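Local coordinates for putative methyltransferase (Emericella variicolor, PDB 7DMB), which probably transfers methyl groups from S-adenosylmethionine as a trans-acting partner of a polyketide synthase in calbistrin biosynthesis, at residues Ala207-Thr212 with Pro239-Ser244; Lys264-Gln269 with Val298-Gln303. One frame throughout, in Å; residues are numbered along the deposited sequence.

Contact 1: Ala207-Thr212 with Pro239-Ser244; sequences AGTGGT and PLFFDS. With SAH (S-adenosyl-L-homocysteine), chain C.
Gly208 and Phe241 meet by a CH-pi contact: Gly208 CA stands 3.7 Å from the centroid of the Phe241 ring, only 8° off the ring normal, and so lies squarely over one face. With CG of Phe241 beside its own backbone N (chi1 -75°), the ring lies along the Gly208 peptide and extends toward the ligand, where Phe241 CE2 approaches the ribose hydroxyl O3' of SAH to 3.1 Å. The methyl CG2 of Thr209 adds a looser apolar contact with the ring.

No direct hydrogen bond joins the two segments. A single water spans them instead, donating to Gly208 O at 2.8 Å and to Phe241 O at 2.7 Å.

Within these segments the SAH carboxylate is held by 207-212. One oxygen, SAH O, receives two bonds from a single residue, from Thr209 N at 2.6 Å (N-H...O angle 141°) and from Thr209 OG1 at 2.7 Å, while the other, OXT, accepts from Gly211 N at 3.1 Å. These donors lie in and just after a type II' turn from Ala207 to Gly210. Gly208, at positive phi, has no side chain to collide with SAH O. Asp236, Asp261 and Ile262 bind SAH elsewhere.

Such a glycine-rich turn between strand 200-205 and helix 211-220, consistent with a GxGxxG-type pattern, is characteristic of the cofactor site of Rossmann-like, class I methyltransferases.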
loop_
_atom_site.group_PDB
_atom_site.type_symbol
_atom_site.label_atom_id
_atom_site.label_comp_id
_atom_site.label_asym_id
_atom_site.label_seq_id
_atom_site.Cartn_x
_atom_site.Cartn_y
_atom_site.Cartn_z
ATOM N N ALA A 207 0.439 -6.739 8.225
ATOM C CA ALA A 207 1.836 -6.407 7.984
ATOM C C ALA A 207 2.417 -7.176 6.799
ATOM O O ALA A 207 3.388 -6.715 6.185
ATOM C CB ALA A 207 2.639 -6.697 9.242
ATOM N N GLY A 208 1.857 -8.337 6.498
ATOM C CA GLY A 208 2.163 -9.062 5.278
ATOM C C GLY A 208 3.617 -9.450 5.167
ATOM O O GLY A 208 4.162 -10.149 6.023
ATOM N N THR A 209 4.233 -9.008 4.061
ATOM C CA THR A 209 5.647 -9.236 3.785
ATOM C C THR A 209 6.557 -8.429 4.703
ATOM O O THR A 209 7.752 -8.716 4.768
ATOM C CB THR A 209 5.966 -8.873 2.329
ATOM O OG1 THR A 209 5.944 -7.443 2.177
ATOM C CG2 THR A 209 4.945 -9.489 1.382
ATOM N N GLY A 210 6.030 -7.409 5.371
ATOM C CA GLY A 210 6.809 -6.616 6.294
ATOM C C GLY A 210 7.439 -5.376 5.716
ATOM O O GLY A 210 8.357 -4.828 6.331
ATOM N N GLY A 211 6.980 -4.901 4.560
ATOM C CA GLY A 211 7.620 -3.745 3.949
ATOM C C GLY A 211 7.587 -2.519 4.839
ATOM O O GLY A 211 8.579 -1.800 4.967
ATOM N N THR A 212 6.444 -2.270 5.474
ATOM C CA THR A 212 6.356 -1.149 6.399
ATOM C C THR A 212 6.921 -1.504 7.776
ATOM O O THR A 212 7.541 -0.655 8.428
ATOM C CB THR A 212 4.905 -0.678 6.490
ATOM O OG1 THR A 212 4.474 -0.256 5.192
ATOM C CG2 THR A 212 4.784 0.483 7.465
ATOM N N PRO A 239 -1.865 -16.185 8.605
ATOM C CA PRO A 239 -0.648 -16.624 9.307
ATOM C C PRO A 239 0.433 -17.157 8.383
ATOM O O PRO A 239 1.535 -17.438 8.861
ATOM C CB PRO A 239 -1.162 -17.730 10.250
ATOM C CG PRO A 239 -2.678 -17.567 10.270
ATOM C CD PRO A 239 -3.021 -17.050 8.910
ATOM N N LEU A 240 0.162 -17.307 7.084
ATOM C CA LEU A 240 1.173 -17.841 6.180
ATOM C C LEU A 240 2.377 -16.916 6.050
ATOM O O LEU A 240 3.441 -17.362 5.616
ATOM C CB LEU A 240 0.552 -18.114 4.807
ATOM C CG LEU A 240 -0.477 -19.250 4.837
ATOM C CD1 LEU A 240 -1.174 -19.405 3.484
ATOM C CD2 LEU A 240 0.170 -20.566 5.296
ATOM N N PHE A 241 2.232 -15.649 6.438
ATOM C CA PHE A 241 3.313 -14.675 6.380
ATOM C C PHE A 241 4.322 -14.829 7.514
ATOM O O PHE A 241 5.426 -14.286 7.415
ATOM C CB PHE A 241 2.724 -13.254 6.426
ATOM C CG PHE A 241 2.074 -12.814 5.133
ATOM C CD1 PHE A 241 2.835 -12.642 3.978
ATOM C CD2 PHE A 241 0.712 -12.569 5.073
ATOM C CE1 PHE A 241 2.256 -12.241 2.773
ATOM C CE2 PHE A 241 0.111 -12.152 3.869
ATOM C CZ PHE A 241 0.891 -11.988 2.716
ATOM N N PHE A 242 3.983 -15.559 8.580
ATOM C CA PHE A 242 4.688 -15.368 9.845
ATOM C C PHE A 242 6.103 -15.956 9.819
ATOM O O PHE A 242 7.023 -15.381 10.415
ATOM C CB PHE A 242 3.868 -15.965 10.991
ATOM C CG PHE A 242 2.593 -15.218 11.284
ATOM C CD1 PHE A 242 2.333 -13.983 10.684
ATOM C CD2 PHE A 242 1.655 -15.743 12.162
ATOM C CE1 PHE A 242 1.152 -13.294 10.943
ATOM C CE2 PHE A 242 0.477 -15.050 12.433
ATOM C CZ PHE A 242 0.231 -13.825 11.823
ATOM N N ASP A 243 6.312 -17.084 9.131
ATOM C CA ASP A 243 7.646 -17.690 9.109
ATOM C C ASP A 243 8.668 -16.742 8.491
ATOM O O ASP A 243 9.712 -16.456 9.085
ATOM C CB ASP A 243 7.611 -19.025 8.361
ATOM C CG ASP A 243 6.950 -20.124 9.177
ATOM O OD1 ASP A 243 7.068 -20.065 10.415
ATOM O OD2 ASP A 243 6.299 -21.021 8.608
ATOM N N SER A 244 8.363 -16.206 7.309
ATOM C CA SER A 244 9.338 -15.356 6.640
ATOM C C SER A 244 9.554 -14.051 7.398
ATOM O O SER A 244 10.670 -13.516 7.428
ATOM C CB SER A 244 8.885 -15.084 5.200
ATOM O OG SER A 244 9.424 -13.856 4.739
HETATM N N SAH C . 1.538 -4.428 4.563
HETATM C CA SAH C . 1.723 -5.224 3.319
HETATM C CB SAH C . 1.320 -4.433 2.069
HETATM C CG SAH C . -0.173 -4.445 1.819
HETATM S SD SAH C . -0.829 -6.058 1.293
HETATM C C SAH C . 3.188 -5.655 3.208
HETATM O O SAH C . 3.394 -6.825 2.824
HETATM O OXT SAH C . 4.060 -4.816 3.538
HETATM C "C5'" SAH C . -2.292 -6.197 2.352
HETATM C "C4'" SAH C . -2.061 -7.129 3.522
HETATM O "O4'" SAH C . -3.195 -7.044 4.419
HETATM C "C3'" SAH C . -1.928 -8.602 3.126
HETATM O "O3'" SAH C . -0.804 -9.168 3.786
HETATM C "C2'" SAH C . -3.265 -9.206 3.571
HETATM O "O2'" SAH C . -3.207 -10.566 3.944
HETATM C "C1'" SAH C . -3.622 -8.338 4.769
HETATM N N9 SAH C . -5.058 -8.284 5.023
HETATM C C8 SAH C . -6.042 -8.328 4.068
HETATM N N7 SAH C . -7.252 -8.253 4.559
HETATM C C5 SAH C . -7.060 -8.167 5.929
HETATM C C6 SAH C . -7.965 -8.065 7.003
HETATM N N6 SAH C . -9.286 -8.044 6.853
HETATM N N1 SAH C . -7.444 -7.994 8.253
HETATM C C2 SAH C . -6.113 -8.020 8.394
HETATM N N3 SAH C . -5.170 -8.108 7.459
HETATM C C4 SAH C . -5.710 -8.182 6.230
HETATM O O HOH W 1 6.032 -12.192 5.739
#

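Contact 2: Lys264-Gln269 with Val298-Gln303; sequences KDPVEQ and VRTLLQ
Pro266 and Leu301 form the middle of this apolar contact, which joins the loop after strand 255-259 to the end of helix 291-301 in the Rossmann-like methyltransferase fold. The flank of the proline ring, CB and CG, faces the branch of the leucine, and the two side chains lie at a slant to each other. Pro266 CB comes to 3.8 Å from Leu301 CD2, and Pro266 CG to 3.9 Å from Leu301 CG. Both residues are buried, and Phe271 touches each of them, closing a small hydrophobic cluster.

Toward the more exposed side, Val267 and Thr300 meet at about a right angle, methyl to methyl, with Val267 CG2 3.7 Å from Thr300 CG2. Rotation about the first bond of Thr300 (chi1 -70°) sets this methyl opposite the backbone N and turns the hydroxyl away from Val267, back to the helix, where OG1 bonds to Lys296 O. The threonine thus contributes only carbon to the interface while its polar atom is satisfied within its own helix.

No hydrogen bond crosses between the segments. Several lie within 264-269, around the turn that carries Pro266 and Val267. Gln269 NE2 donates to Asp265 O at 3.1 Å, arriving from above the carbonyl plane, and also bonds Asp261 O. The carboxylate of Asp265 folds over the following turn as an Asx motif: OD1 takes a weak bond from Val267 N, and OD2 accepts from Glu268 N at 2.9 Å, met 64° out of the carboxylate plane.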
loop_
_atom_site.group_PDB
_atom_site.type_symbol
_atom_site.label_atom_id
_atom_site.label_comp_id
_atom_site.label_asym_id
_atom_site.label_seq_id
_atom_site.Cartn_x
_atom_site.Cartn_y
_atom_site.Cartn_z
ATOM N N LYS A 264 -13.318 -7.502 11.740
ATOM C CA LYS A 264 -14.139 -8.097 12.783
ATOM C C LYS A 264 -13.588 -7.712 14.146
ATOM O O LYS A 264 -12.442 -7.275 14.272
ATOM C CB LYS A 264 -14.191 -9.625 12.668
ATOM C CG LYS A 264 -14.871 -10.104 11.404
ATOM C CD LYS A 264 -14.673 -11.593 11.207
ATOM C CE LYS A 264 -15.059 -11.981 9.790
ATOM N NZ LYS A 264 -16.174 -12.948 9.753
ATOM N N ASP A 265 -14.418 -7.896 15.174
ATOM C CA ASP A 265 -14.077 -7.460 16.524
ATOM C C ASP A 265 -12.754 -8.082 16.982
ATOM O O ASP A 265 -12.636 -9.320 17.020
ATOM C CB ASP A 265 -15.188 -7.820 17.509
ATOM C CG ASP A 265 -14.764 -7.619 18.946
ATOM O OD1 ASP A 265 -14.099 -6.601 19.237
ATOM O OD2 ASP A 265 -15.090 -8.481 19.788
ATOM N N PRO A 266 -11.747 -7.273 17.328
ATOM C CA PRO A 266 -10.482 -7.853 17.797
ATOM C C PRO A 266 -10.568 -8.483 19.178
ATOM O O PRO A 266 -9.861 -9.473 19.428
ATOM C CB PRO A 266 -9.505 -6.669 17.763
ATOM C CG PRO A 266 -10.320 -5.457 17.611
ATOM C CD PRO A 266 -11.655 -5.827 17.078
ATOM N N VAL A 267 -11.417 -7.967 20.075
ATOM C CA VAL A 267 -11.530 -8.558 21.411
ATOM C C VAL A 267 -11.958 -10.020 21.316
ATOM O O VAL A 267 -11.403 -10.892 22.000
ATOM C CB VAL A 267 -12.494 -7.746 22.293
ATOM C CG1 VAL A 267 -12.477 -8.296 23.756
ATOM C CG2 VAL A 267 -12.138 -6.268 22.271
ATOM N N GLU A 268 -12.959 -10.314 20.476
ATOM C CA GLU A 268 -13.405 -11.699 20.334
ATOM C C GLU A 268 -12.313 -12.581 19.718
ATOM O O GLU A 268 -12.261 -13.789 19.992
ATOM C CB GLU A 268 -14.704 -11.746 19.513
ATOM C CG GLU A 268 -15.368 -13.142 19.349
ATOM C CD GLU A 268 -15.841 -13.764 20.670
ATOM O OE1 GLU A 268 -16.133 -13.016 21.630
ATOM O OE2 GLU A 268 -15.911 -15.012 20.745
ATOM N N GLN A 269 -11.418 -11.994 18.913
ATOM C CA GLN A 269 -10.288 -12.723 18.340
ATOM C C GLN A 269 -9.126 -12.911 19.313
ATOM O O GLN A 269 -8.121 -13.519 18.928
ATOM C CB GLN A 269 -9.784 -12.013 17.075
ATOM C CG GLN A 269 -10.835 -11.908 15.968
ATOM C CD GLN A 269 -10.324 -11.160 14.764
ATOM O OE1 GLN A 269 -9.443 -11.646 14.040
ATOM N NE2 GLN A 269 -10.855 -9.962 14.548
ATOM N N VAL A 298 -10.062 -0.734 14.745
ATOM C CA VAL A 298 -8.760 -0.169 15.100
ATOM C C VAL A 298 -8.863 0.643 16.390
ATOM O O VAL A 298 -7.980 0.579 17.251
ATOM C CB VAL A 298 -8.199 0.676 13.943
ATOM C CG1 VAL A 298 -6.954 1.425 14.397
ATOM C CG2 VAL A 298 -7.870 -0.199 12.745
ATOM N N ARG A 299 -9.937 1.429 16.540
ATOM C CA ARG A 299 -10.087 2.268 17.729
ATOM C C ARG A 299 -10.238 1.426 18.991
ATOM O O ARG A 299 -9.714 1.783 20.057
ATOM C CB ARG A 299 -11.294 3.198 17.579
ATOM C CG ARG A 299 -11.497 4.124 18.793
ATOM C CD ARG A 299 -12.955 4.484 18.981
ATOM N NE ARG A 299 -13.142 5.852 19.468
ATOM C CZ ARG A 299 -13.401 6.171 20.735
ATOM N NH1 ARG A 299 -13.490 5.217 21.660
ATOM N NH2 ARG A 299 -13.557 7.446 21.079
ATOM N N THR A 300 -10.965 0.311 18.890
ATOM C CA THR A 300 -11.101 -0.604 20.021
ATOM C C THR A 300 -9.739 -1.003 20.580
ATOM O O THR A 300 -9.566 -1.099 21.801
ATOM C CB THR A 300 -11.903 -1.838 19.590
ATOM O OG1 THR A 300 -13.263 -1.453 19.365
ATOM C CG2 THR A 300 -11.861 -2.933 20.638
ATOM N N LEU A 301 -8.749 -1.207 19.697
ATOM C CA LEU A 301 -7.416 -1.617 20.130
ATOM C C LEU A 301 -6.631 -0.491 20.799
ATOM O O LEU A 301 -5.718 -0.776 21.590
ATOM C CB LEU A 301 -6.619 -2.163 18.936
ATOM C CG LEU A 301 -7.074 -3.512 18.372
ATOM C CD1 LEU A 301 -6.524 -3.753 16.976
ATOM C CD2 LEU A 301 -6.656 -4.654 19.309
ATOM N N LEU A 302 -6.960 0.769 20.517
ATOM C CA LEU A 302 -6.123 1.889 20.944
ATOM C C LEU A 302 -6.482 2.402 22.339
ATOM O O LEU A 302 -7.655 2.450 22.716
ATOM C CB LEU A 302 -6.241 3.028 19.934
ATOM C CG LEU A 302 -5.516 2.719 18.621
ATOM C CD1 LEU A 302 -5.949 3.664 17.489
ATOM C CD2 LEU A 302 -3.998 2.787 18.867
ATOM N N GLN A 303 -5.456 2.797 23.097
ATOM C CA GLN A 303 -5.652 3.479 24.367
ATOM C C GLN A 303 -6.273 4.857 24.094
ATOM O O GLN A 303 -6.301 5.306 22.951
ATOM C CB GLN A 303 -4.348 3.579 25.150
ATOM C CG GLN A 303 -3.292 4.475 24.541
ATOM C CD GLN A 303 -2.873 5.602 25.457
ATOM O OE1 GLN A 303 -3.697 6.207 26.158
ATOM N NE2 GLN A 303 -1.576 5.902 25.456
#

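Overall arrangement
Both contacts belong to one Rossmann-like domain and come in series along the chain: 207-212 with 239-244 closes before 264-269 with 298-303 opens. Their centres are 20 Å apart and their nearest atoms about 10 Å, so they do not touch. The central mixed sheet relates them. Contact 1 sits at the C-terminal ends of neighbouring parallel strands 200-205 and 229-236, whereas contact 2 involves the connection from strand 255-259 to strand 276-282 and the helix that follows the latter. SAH is the shared reference: contact 1 grips it directly, while contact 2 adjoins Ile262, whose backbone N binds SAH, through Leu301 and Val298.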